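Local coordinates for protein probable diphthine synthase (Aeropyrum pernix, PDB 1WDE) that probably trimethylates the amino group of a modified histidine in translation elongation factor 2, using S-adenosyl-L-methionine, to form the diphthamide precursor diphthine, at residues A[140-145]-A[170-175]; A[149-154]-A[188-193]; A[76-81]-A[105-110]; A[7-12]-A[111-116]. One frame throughout, in Å; residues are numbered along the deposited sequence.

Interaction 1: A[140-145]-A[170-175]; sequences TVTLPG and TALLDV
The carbonyl oxygen of L172 is gripped by two neighbours on the facing strand: L143 N donates to L172 O at 2.7 Å in an almost straight bond (173° at the hydrogen), and the CA-H of T142 approaches the same oxygen. V141 O plays the matching part, accepting from L172 N at 2.8 Å, so the two parallel strands, inclined by 30°, stay bonded as far as D174 N, which donates to L143 O over 3.0 Å. Past the strand ends the carboxylate of D174 takes over. With CG anti to the backbone N (chi1 -154°), D174 OD1 turns its anti lone pair to G145 N, 2.8 Å away, while D174 OD2 is met from above the carboxylate plane by V175 N and forms a salt bridge with R148. An alanine in place of D174 would probably leave G145 N and R148 without their carboxylate mate and let the chain at G145 drift from the second strand. On one face T140 CG2 rests 3.8 Å from L172 CG, and T170 OG1 is hydrogen-bonded to R127; on the other, V141 CG2 lies 3.9 Å from A171 CB, with L143 next to L173, a residue that probably binds S-adenosyl-L-methionine. Helix 122-130 covers T170 and L172; helix 153-165, the crossover of this beta-alpha-beta unit, covers V141 and L143, and helix 184-202 adds L191 on L143.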
loop_
_atom_site.group_PDB
_atom_site.type_symbol
_atom_site.label_atom_id
_atom_site.label_comp_id
_atom_site.label_asym_id
_atom_site.label_seq_id
_atom_site.Cartn_x
_atom_site.Cartn_y
_atom_site.Cartn_z
ATOM N N THR A 140 4.812 6.079 3.720
ATOM C CA THR A 140 4.004 4.865 3.771
ATOM C C THR A 140 4.871 3.730 4.313
ATOM O O THR A 140 6.034 3.611 3.938
ATOM C CB THR A 140 3.485 4.470 2.357
ATOM O OG1 THR A 140 2.607 5.491 1.863
ATOM C CG2 THR A 140 2.715 3.128 2.408
ATOM N N VAL A 141 4.315 2.901 5.191
ATOM C CA VAL A 141 5.069 1.772 5.750
ATOM C C VAL A 141 4.263 0.494 5.501
ATOM O O VAL A 141 3.092 0.564 5.138
ATOM C CB VAL A 141 5.268 1.928 7.269
ATOM C CG1 VAL A 141 5.988 3.245 7.574
ATOM C CG2 VAL A 141 3.910 1.892 7.968
ATOM N N THR A 142 4.892 -0.663 5.662
ATOM C CA THR A 142 4.167 -1.920 5.485
ATOM C C THR A 142 4.275 -2.669 6.814
ATOM O O THR A 142 5.365 -2.802 7.351
ATOM C CB THR A 142 4.777 -2.788 4.364
ATOM O OG1 THR A 142 4.752 -2.051 3.135
ATOM C CG2 THR A 142 3.935 -4.090 4.169
ATOM N N LEU A 143 3.154 -3.133 7.362
ATOM C CA LEU A 143 3.201 -3.857 8.635
ATOM C C LEU A 143 3.449 -5.325 8.279
ATOM O O LEU A 143 2.609 -5.973 7.651
ATOM C CB LEU A 143 1.883 -3.670 9.399
ATOM C CG LEU A 143 1.466 -2.203 9.605
ATOM C CD1 LEU A 143 0.197 -2.141 10.449
ATOM C CD2 LEU A 143 2.617 -1.427 10.270
ATOM N N PRO A 144 4.620 -5.858 8.662
ATOM C CA PRO A 144 5.003 -7.246 8.379
ATOM C C PRO A 144 4.191 -8.300 9.109
ATOM O O PRO A 144 3.715 -8.080 10.228
ATOM C CB PRO A 144 6.474 -7.281 8.790
ATOM C CG PRO A 144 6.490 -6.354 9.995
ATOM C CD PRO A 144 5.622 -5.198 9.527
ATOM N N GLY A 145 4.022 -9.447 8.466
ATOM C CA GLY A 145 3.305 -10.532 9.109
ATOM C C GLY A 145 4.286 -11.252 10.021
ATOM O O GLY A 145 5.491 -11.018 9.932
ATOM N N THR A 170 0.318 6.165 5.979
ATOM C CA THR A 170 -0.465 5.165 5.288
ATOM C C THR A 170 0.252 3.887 5.701
ATOM O O THR A 170 1.471 3.790 5.570
ATOM C CB THR A 170 -0.419 5.320 3.764
ATOM O OG1 THR A 170 -1.029 6.572 3.388
ATOM C CG2 THR A 170 -1.219 4.160 3.112
ATOM N N ALA A 171 -0.475 2.929 6.263
ATOM C CA ALA A 171 0.171 1.694 6.676
ATOM C C ALA A 171 -0.452 0.528 5.924
ATOM O O ALA A 171 -1.648 0.227 6.055
ATOM C CB ALA A 171 0.043 1.504 8.186
ATOM N N LEU A 172 0.371 -0.117 5.108
ATOM C CA LEU A 172 -0.092 -1.244 4.322
ATOM C C LEU A 172 0.079 -2.525 5.140
ATOM O O LEU A 172 0.907 -2.601 6.052
ATOM C CB LEU A 172 0.715 -1.342 3.023
ATOM C CG LEU A 172 0.799 -0.087 2.128
ATOM C CD1 LEU A 172 1.552 -0.457 0.844
ATOM C CD2 LEU A 172 -0.591 0.451 1.796
ATOM N N LEU A 173 -0.709 -3.534 4.798
ATOM C CA LEU A 173 -0.655 -4.820 5.487
ATOM C C LEU A 173 0.029 -5.862 4.587
ATOM O O LEU A 173 -0.267 -5.971 3.397
ATOM C CB LEU A 173 -2.076 -5.289 5.832
ATOM C CG LEU A 173 -2.881 -4.419 6.808
ATOM C CD1 LEU A 173 -4.344 -4.778 6.747
ATOM C CD2 LEU A 173 -2.336 -4.607 8.204
ATOM N N ASP A 174 0.957 -6.599 5.175
ATOM C CA ASP A 174 1.699 -7.660 4.504
ATOM C C ASP A 174 0.742 -8.696 3.875
ATOM O O ASP A 174 -0.457 -8.738 4.189
ATOM C CB ASP A 174 2.595 -8.327 5.549
ATOM C CG ASP A 174 3.826 -8.974 4.955
ATOM O OD1 ASP A 174 4.615 -9.521 5.752
ATOM O OD2 ASP A 174 4.009 -8.936 3.715
ATOM N N VAL A 175 1.278 -9.524 2.984
ATOM C CA VAL A 175 0.512 -10.576 2.301
ATOM C C VAL A 175 1.407 -11.819 2.274
ATOM O O VAL A 175 2.584 -11.718 1.945
ATOM C CB VAL A 175 0.167 -10.171 0.840
ATOM C CG1 VAL A 175 -0.916 -9.121 0.826
ATOM C CG2 VAL A 175 1.402 -9.613 0.148
#

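Interaction 2: A[149-154]-A[188-193]; sequences GVTPIS and VSLLLE
L190 leans out from its helix toward P152, and its branches meet that proline ring and the loop before it. From CB the chain runs to CG, set anti to the backbone N (chi1 173°), which brings CG of L190 to 3.5 Å from P152 CD, the closest approach between the two segments. Beyond it the methyls part. L190 CD1 lies 3.9 Å from P152 CD and also nears T151 CA, whereas CD2 of L190 comes to 3.6 Å from V150 O, an apolar tip against a backbone carbonyl. The two side chains cross obliquely, and the next ring atom is used too: P152 CG sits 3.9 Å from L190 O and 4.3 Å from L191 CA. No hydrogen bond joins the segments. P152 is held in place by its own backbone, being the centre of an inverse gamma turn in which I153 N donates to T151 O at 2.8 Å, and it stands at the N-cap position of helix 153-165. A194, on the same helix as L190, also touches T151 and P152. This is apolar packing within the alpha/beta fold of the tetrapyrrole methylase family, the loop and N-cap leading into helix 153-165 resting on the flank of helix 184-202.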
loop_
_atom_site.group_PDB
_atom_site.type_symbol
_atom_site.label_atom_id
_atom_site.label_comp_id
_atom_site.label_asym_id
_atom_site.label_seq_id
_atom_site.Cartn_x
_atom_site.Cartn_y
_atom_site.Cartn_z
ATOM N N GLY A 149 9.446 -12.927 10.758
ATOM C CA GLY A 149 10.314 -13.073 11.910
ATOM C C GLY A 149 10.977 -11.768 12.286
ATOM O O GLY A 149 12.117 -11.750 12.762
ATOM N N VAL A 150 10.264 -10.666 12.088
ATOM C CA VAL A 150 10.826 -9.363 12.408
ATOM C C VAL A 150 9.885 -8.435 13.163
ATOM O O VAL A 150 8.719 -8.268 12.791
ATOM C CB VAL A 150 11.279 -8.625 11.126
ATOM C CG1 VAL A 150 11.849 -7.262 11.486
ATOM C CG2 VAL A 150 12.310 -9.452 10.379
ATOM N N THR A 151 10.405 -7.842 14.236
ATOM C CA THR A 151 9.648 -6.874 15.023
ATOM C C THR A 151 9.973 -5.565 14.315
ATOM O O THR A 151 11.124 -5.136 14.283
ATOM C CB THR A 151 10.135 -6.826 16.481
ATOM O OG1 THR A 151 9.845 -8.079 17.119
ATOM C CG2 THR A 151 9.444 -5.698 17.239
ATOM N N PRO A 152 8.963 -4.928 13.719
ATOM C CA PRO A 152 9.092 -3.665 12.978
ATOM C C PRO A 152 9.469 -2.399 13.753
ATOM O O PRO A 152 8.668 -1.483 13.832
ATOM C CB PRO A 152 7.726 -3.538 12.300
ATOM C CG PRO A 152 6.806 -4.148 13.295
ATOM C CD PRO A 152 7.561 -5.390 13.736
ATOM N N ILE A 153 10.679 -2.338 14.309
ATOM C CA ILE A 153 11.096 -1.155 15.063
ATOM C C ILE A 153 11.339 0.061 14.151
ATOM O O ILE A 153 10.921 1.180 14.452
ATOM C CB ILE A 153 12.368 -1.459 15.897
ATOM C CG1 ILE A 153 12.046 -2.528 16.944
ATOM C CG2 ILE A 153 12.847 -0.209 16.603
ATOM C CD1 ILE A 153 13.227 -2.898 17.830
ATOM N N SER A 154 12.014 -0.148 13.031
ATOM C CA SER A 154 12.253 0.972 12.137
ATOM C C SER A 154 10.905 1.456 11.593
ATOM O O SER A 154 10.738 2.637 11.307
ATOM C CB SER A 154 13.176 0.559 10.999
ATOM O OG SER A 154 12.544 -0.409 10.193
ATOM N N VAL A 188 -1.470 -4.786 13.388
ATOM C CA VAL A 188 -1.367 -3.748 14.407
ATOM C C VAL A 188 -0.768 -4.282 15.697
ATOM O O VAL A 188 0.010 -3.594 16.341
ATOM C CB VAL A 188 -2.761 -3.124 14.687
ATOM C CG1 VAL A 188 -2.666 -2.075 15.767
ATOM C CG2 VAL A 188 -3.311 -2.502 13.413
ATOM N N SER A 189 -1.112 -5.511 16.083
ATOM C CA SER A 189 -0.549 -6.076 17.313
ATOM C C SER A 189 0.965 -6.114 17.331
ATOM O O SER A 189 1.592 -5.726 18.324
ATOM C CB SER A 189 -1.074 -7.496 17.565
ATOM O OG SER A 189 -2.382 -7.443 18.093
ATOM N N LEU A 190 1.556 -6.597 16.248
ATOM C CA LEU A 190 3.001 -6.673 16.166
ATOM C C LEU A 190 3.584 -5.261 16.045
ATOM O O LEU A 190 4.707 -5.015 16.468
ATOM C CB LEU A 190 3.432 -7.534 14.971
ATOM C CG LEU A 190 4.941 -7.567 14.671
ATOM C CD1 LEU A 190 5.732 -8.042 15.904
ATOM C CD2 LEU A 190 5.185 -8.480 13.473
ATOM N N LEU A 191 2.819 -4.341 15.464
ATOM C CA LEU A 191 3.277 -2.946 15.338
ATOM C C LEU A 191 3.389 -2.385 16.764
ATOM O O LEU A 191 4.380 -1.752 17.125
ATOM C CB LEU A 191 2.250 -2.115 14.559
ATOM C CG LEU A 191 2.618 -0.798 13.842
ATOM C CD1 LEU A 191 1.446 0.185 13.947
ATOM C CD2 LEU A 191 3.862 -0.188 14.410
ATOM N N LEU A 192 2.366 -2.628 17.578
ATOM C CA LEU A 192 2.374 -2.125 18.952
ATOM C C LEU A 192 3.477 -2.789 19.771
ATOM O O LEU A 192 4.078 -2.154 20.637
ATOM C CB LEU A 192 0.994 -2.310 19.593
ATOM C CG LEU A 192 -0.118 -1.533 18.869
ATOM C CD1 LEU A 192 -1.459 -1.747 19.555
ATOM C CD2 LEU A 192 0.241 -0.032 18.865
ATOM N N GLU A 193 3.765 -4.060 19.495
ATOM C CA GLU A 193 4.850 -4.706 20.223
ATOM C C GLU A 193 6.150 -4.001 19.826
ATOM O O GLU A 193 7.016 -3.787 20.671
ATOM C CB GLU A 193 4.935 -6.204 19.898
ATOM C CG GLU A 193 6.212 -6.877 20.418
ATOM C CD GLU A 193 6.428 -6.675 21.913
ATOM O OE1 GLU A 193 7.541 -6.977 22.400
ATOM O OE2 GLU A 193 5.487 -6.218 22.602
#

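Interaction 3: A[76-81]-A[105-110]; sequences EIVSRA and AEALEA
The C-terminal turn of helix 100-109 packs against the irregular segment that follows the short helix 74-77, with V78 and R80 meeting E106, A107 and A110. V78 points at the helix and supplies the apolar core. Its CG1, anti to the backbone N (chi1 -174°), lies 3.6 Å from A107 CA, and the same V78 CG1 is 3.9 Å from A110 CB, so one methyl sits against two residues three apart on the helix. The other branch turns to the preceding residue: V78 CG2 is 4.1 Å from E106 CG, against the aliphatic part of a side chain whose OE1 is hydrogen-bonded to S74. R80 makes a different contact. Its chain is bent at chi2. The guanidinium lies flat beneath A110 O, which stands 3.5 Å above the plane, over its centre; R80 CZ is 3.6 Å from A110 O. The carbonyl thus faces the flat of the cation and is not in hydrogen bond with its N-H groups. Since A110 directly follows the helix, the positive charge would probably be favoured near the partly negative helix end. V112 lies against V78, R80 and A107 where the chain leaves helix 100-109 for strand 113-117, L103 of the same helix touches I77 and V78, and A107 packs in turn on V114 of the strand.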
loop_
_atom_site.group_PDB
_atom_site.type_symbol
_atom_site.label_atom_id
_atom_site.label_comp_id
_atom_site.label_asym_id
_atom_site.label_seq_id
_atom_site.Cartn_x
_atom_site.Cartn_y
_atom_site.Cartn_z
ATOM N N GLU A 76 15.439 -12.000 -17.893
ATOM C CA GLU A 76 14.747 -12.654 -19.025
ATOM C C GLU A 76 13.608 -11.764 -19.558
ATOM O O GLU A 76 13.476 -11.547 -20.771
ATOM C CB GLU A 76 14.161 -14.001 -18.603
ATOM C CG GLU A 76 14.981 -15.194 -19.122
ATOM C CD GLU A 76 14.849 -15.409 -20.636
ATOM O OE1 GLU A 76 15.405 -16.433 -21.194
ATOM O OE2 GLU A 76 14.185 -14.569 -21.353
ATOM N N ILE A 77 12.791 -11.253 -18.645
ATOM C CA ILE A 77 11.655 -10.390 -19.029
ATOM C C ILE A 77 12.163 -9.209 -19.860
ATOM O O ILE A 77 11.473 -8.712 -20.759
ATOM C CB ILE A 77 10.919 -9.865 -17.803
ATOM C CG1 ILE A 77 10.012 -10.922 -17.169
ATOM C CG2 ILE A 77 10.015 -8.671 -18.123
ATOM C CD1 ILE A 77 10.760 -12.207 -16.804
ATOM N N VAL A 78 13.370 -8.771 -19.542
ATOM C CA VAL A 78 14.009 -7.672 -20.284
ATOM C C VAL A 78 14.435 -8.218 -21.647
ATOM O O VAL A 78 15.369 -7.710 -22.274
ATOM C CB VAL A 78 15.238 -7.150 -19.541
ATOM C CG1 VAL A 78 15.839 -5.906 -20.201
ATOM C CG2 VAL A 78 14.950 -6.754 -18.092
ATOM N N SER A 79 13.706 -9.243 -22.018
ATOM C CA SER A 79 13.872 -10.012 -23.268
ATOM C C SER A 79 14.529 -9.185 -24.425
ATOM O O SER A 79 13.821 -8.627 -25.280
ATOM C CB SER A 79 12.490 -10.488 -23.739
ATOM O OG SER A 79 12.610 -11.249 -24.927
ATOM N N ARG A 80 15.888 -9.159 -24.391
ATOM C CA ARG A 80 16.765 -8.475 -25.415
ATOM C C ARG A 80 17.387 -9.572 -26.309
ATOM O O ARG A 80 18.622 -9.634 -26.525
ATOM C CB ARG A 80 17.887 -7.675 -24.721
ATOM C CG ARG A 80 17.805 -6.158 -24.962
ATOM C CD ARG A 80 17.456 -5.791 -26.408
ATOM N NE ARG A 80 17.866 -4.425 -26.768
ATOM C CZ ARG A 80 19.129 -4.069 -27.031
ATOM N NH1 ARG A 80 20.123 -4.966 -26.978
ATOM N NH2 ARG A 80 19.505 -2.824 -27.360
ATOM N N ALA A 81 16.484 -10.394 -26.777
ATOM C CA ALA A 81 16.788 -11.538 -27.619
ATOM C C ALA A 81 16.016 -11.409 -28.879
ATOM O O ALA A 81 16.488 -11.437 -30.011
ATOM C CB ALA A 81 16.414 -12.805 -26.889
ATOM N N ALA A 105 14.285 0.030 -14.768
ATOM C CA ALA A 105 15.634 0.595 -14.800
ATOM C C ALA A 105 16.621 -0.281 -15.549
ATOM O O ALA A 105 17.400 0.215 -16.362
ATOM C CB ALA A 105 16.148 0.848 -13.378
ATOM N N GLU A 106 16.619 -1.576 -15.260
ATOM C CA GLU A 106 17.532 -2.466 -15.960
ATOM C C GLU A 106 17.170 -2.525 -17.447
ATOM O O GLU A 106 18.046 -2.601 -18.320
ATOM C CB GLU A 106 17.525 -3.858 -15.317
ATOM C CG GLU A 106 16.163 -4.430 -14.990
ATOM C CD GLU A 106 16.263 -5.619 -14.045
ATOM O OE1 GLU A 106 16.910 -6.624 -14.419
ATOM O OE2 GLU A 106 15.703 -5.546 -12.926
ATOM N N ALA A 107 15.874 -2.468 -17.736
ATOM C CA ALA A 107 15.413 -2.479 -19.114
ATOM C C ALA A 107 15.978 -1.239 -19.806
ATOM O O ALA A 107 16.630 -1.340 -20.846
ATOM C CB ALA A 107 13.897 -2.462 -19.155
ATOM N N LEU A 108 15.734 -0.072 -19.219
ATOM C CA LEU A 108 16.235 1.175 -19.775
ATOM C C LEU A 108 17.741 1.109 -20.013
ATOM O O LEU A 108 18.219 1.497 -21.074
ATOM C CB LEU A 108 15.907 2.348 -18.846
ATOM C CG LEU A 108 14.456 2.849 -18.851
ATOM C CD1 LEU A 108 14.162 3.716 -17.612
ATOM C CD2 LEU A 108 14.219 3.632 -20.131
ATOM N N GLU A 109 18.482 0.608 -19.029
ATOM C CA GLU A 109 19.933 0.512 -19.149
ATOM C C GLU A 109 20.349 -0.522 -20.186
ATOM O O GLU A 109 21.424 -0.417 -20.779
ATOM C CB GLU A 109 20.570 0.162 -17.797
ATOM C CG GLU A 109 20.407 1.221 -16.721
ATOM C CD GLU A 109 21.433 1.077 -15.616
ATOM O OE1 GLU A 109 21.639 -0.060 -15.136
ATOM O OE2 GLU A 109 22.031 2.105 -15.226
ATOM N N ALA A 110 19.497 -1.521 -20.391
ATOM C CA ALA A 110 19.764 -2.581 -21.358
ATOM C C ALA A 110 19.279 -2.208 -22.757
ATOM O O ALA A 110 19.141 -3.072 -23.619
ATOM C CB ALA A 110 19.101 -3.872 -20.912
#

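Interaction 4: A[7-12]-A[111-116]; sequences AVTLLL and GVAVRY
L10 is bonded through both backbone polar atoms to the parallel strand beside it: L10 N donates to A113 O at 2.9 Å, and L10 O receives R115 N at 2.9 Å. L12 N continues the pattern with R115 O at 3.0 Å, so R115, like L10, has both its N and O engaged. At the other end the pairing fades, for A113 N reaches V8 O only in a weak bond of 3.4 Å, and A7 and V8 are both poorly ordered. T9 and L11 direct their backbone bonds the other way, to A84, V86 and V88, which places strand 9-14 between two partners. The hydroxyl of T9 finds its acceptor within its own segment: standing beside the backbone N (chi1 -62°), T9 OG1 donates to A7 O at 3.0 Å, a bond less certain for the disorder of A7, while T9 CG2 rests 3.6 Å from A113 O. An alanine in place of T9 would probably leave A7 O without that donor and set the chain's entry into the strand freer to move. On the T9 face, L11 CD2 lies 3.7 Å from R115 CB, the two side chains running side by side. Y116, whose side chain lies on the face of L10, L12 and V114, has L12 O at its ring edge, in plane, and Y116 OH is hydrogen-bonded to D93, a probable S-adenosyl-L-methionine ligand; L10 and V114 pack on helix 100-109. Two neighbouring strands at 17° with a helix across one face are characteristic of a parallel alpha/beta sheet, here carrying a tyrosine bonded to the probable cofactor site.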
loop_
_atom_site.group_PDB
_atom_site.type_symbol
_atom_site.label_atom_id
_atom_site.label_comp_id
_atom_site.label_asym_id
_atom_site.label_seq_id
_atom_site.Cartn_x
_atom_site.Cartn_y
_atom_site.Cartn_z
ATOM N N ALA A 7 11.369 -2.939 -32.055
ATOM C CA ALA A 7 12.454 -3.245 -31.120
ATOM C C ALA A 7 11.921 -3.490 -29.712
ATOM O O ALA A 7 10.863 -2.978 -29.341
ATOM C CB ALA A 7 13.476 -2.106 -31.106
ATOM N N VAL A 8 12.666 -4.268 -28.932
ATOM C CA VAL A 8 12.267 -4.611 -27.570
ATOM C C VAL A 8 11.688 -3.432 -26.788
ATOM O O VAL A 8 12.382 -2.448 -26.508
ATOM C CB VAL A 8 13.451 -5.189 -26.758
ATOM C CG1 VAL A 8 12.921 -5.893 -25.522
ATOM C CG2 VAL A 8 14.269 -6.147 -27.614
ATOM N N THR A 9 10.406 -3.541 -26.445
ATOM C CA THR A 9 9.719 -2.507 -25.678
ATOM C C THR A 9 8.972 -3.123 -24.496
ATOM O O THR A 9 8.245 -4.109 -24.643
ATOM C CB THR A 9 8.734 -1.722 -26.555
ATOM O OG1 THR A 9 9.458 -1.053 -27.592
ATOM C CG2 THR A 9 7.992 -0.688 -25.727
ATOM N N LEU A 10 9.164 -2.540 -23.319
ATOM C CA LEU A 10 8.521 -3.035 -22.112
ATOM C C LEU A 10 7.379 -2.121 -21.683
ATOM O O LEU A 10 7.529 -0.897 -21.620
ATOM C CB LEU A 10 9.548 -3.146 -20.984
ATOM C CG LEU A 10 9.017 -3.452 -19.580
ATOM C CD1 LEU A 10 8.409 -4.830 -19.538
ATOM C CD2 LEU A 10 10.152 -3.333 -18.579
ATOM N N LEU A 11 6.229 -2.724 -21.398
ATOM C CA LEU A 11 5.073 -1.964 -20.960
ATOM C C LEU A 11 4.748 -2.365 -19.532
ATOM O O LEU A 11 4.387 -3.516 -19.286
ATOM C CB LEU A 11 3.863 -2.262 -21.851
ATOM C CG LEU A 11 4.028 -2.092 -23.364
ATOM C CD1 LEU A 11 2.668 -2.289 -24.062
ATOM C CD2 LEU A 11 4.582 -0.709 -23.659
ATOM N N LEU A 12 4.908 -1.430 -18.593
ATOM C CA LEU A 12 4.577 -1.685 -17.186
ATOM C C LEU A 12 3.183 -1.112 -17.039
ATOM O O LEU A 12 3.014 0.100 -16.931
ATOM C CB LEU A 12 5.548 -0.973 -16.240
ATOM C CG LEU A 12 6.910 -1.628 -16.019
ATOM C CD1 LEU A 12 7.563 -0.986 -14.808
ATOM C CD2 LEU A 12 6.744 -3.115 -15.782
ATOM N N GLY A 111 19.009 -0.920 -22.968
ATOM C CA GLY A 111 18.564 -0.453 -24.270
ATOM C C GLY A 111 17.074 -0.458 -24.576
ATOM O O GLY A 111 16.637 0.263 -25.478
ATOM N N VAL A 112 16.299 -1.256 -23.840
ATOM C CA VAL A 112 14.847 -1.360 -24.049
ATOM C C VAL A 112 14.052 -0.087 -23.735
ATOM O O VAL A 112 14.310 0.591 -22.739
ATOM C CB VAL A 112 14.249 -2.509 -23.201
ATOM C CG1 VAL A 112 12.759 -2.648 -23.481
ATOM C CG2 VAL A 112 14.973 -3.812 -23.505
ATOM N N ALA A 113 13.084 0.237 -24.588
ATOM C CA ALA A 113 12.248 1.411 -24.367
ATOM C C ALA A 113 11.205 1.019 -23.320
ATOM O O ALA A 113 10.627 -0.061 -23.399
ATOM C CB ALA A 113 11.565 1.828 -25.662
ATOM N N VAL A 114 10.972 1.884 -22.336
ATOM C CA VAL A 114 10.004 1.568 -21.284
ATOM C C VAL A 114 8.845 2.547 -21.215
ATOM O O VAL A 114 9.043 3.760 -21.173
ATOM C CB VAL A 114 10.680 1.524 -19.900
ATOM C CG1 VAL A 114 9.626 1.298 -18.817
ATOM C CG2 VAL A 114 11.729 0.409 -19.867
ATOM N N ARG A 115 7.628 2.010 -21.220
ATOM C CA ARG A 115 6.431 2.845 -21.133
ATOM C C ARG A 115 5.716 2.483 -19.829
ATOM O O ARG A 115 5.464 1.306 -19.550
ATOM C CB ARG A 115 5.491 2.571 -22.309
ATOM C CG ARG A 115 6.141 2.674 -23.667
ATOM C CD ARG A 115 6.395 4.108 -24.041
ATOM N NE ARG A 115 5.223 4.737 -24.641
ATOM C CZ ARG A 115 5.148 6.037 -24.915
ATOM N NH1 ARG A 115 4.054 6.551 -25.466
ATOM N NH2 ARG A 115 6.167 6.828 -24.616
ATOM N N TYR A 116 5.408 3.493 -19.030
ATOM C CA TYR A 116 4.714 3.269 -17.768
ATOM C C TYR A 116 3.260 3.668 -17.993
ATOM O O TYR A 116 2.959 4.843 -18.209
ATOM C CB TYR A 116 5.369 4.110 -16.650
ATOM C CG TYR A 116 4.459 4.447 -15.476
ATOM C CD1 TYR A 116 3.569 3.506 -14.954
ATOM C CD2 TYR A 116 4.502 5.700 -14.885
ATOM C CE1 TYR A 116 2.745 3.820 -13.871
ATOM C CE2 TYR A 116 3.685 6.022 -13.798
ATOM C CZ TYR A 116 2.809 5.080 -13.306
ATOM O OH TYR A 116 1.972 5.414 -12.267
#

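Overall arrangement
The four contacts form two pairs at separate sheets. Interactions 3 and 4 are centred 8 Å apart at the five-stranded parallel sheet; helix 100-109 leads into strand 113-117, and 3 is nested within the long loop that 4 closes. Interactions 1 and 2, centred 10 Å apart, belong to the mixed sheet and its helices; their segments alternate along the chain, and L143 and P144 touch L191, L190 and P152. The pairs follow in series, with 1 and 4 centred 30 Å apart and 2 and 4 on opposite sides of the chain's centre. Residues probably binding S-adenosyl-L-methionine occur near both 1 and 4, consistent with a cofactor site between two alpha/beta halves.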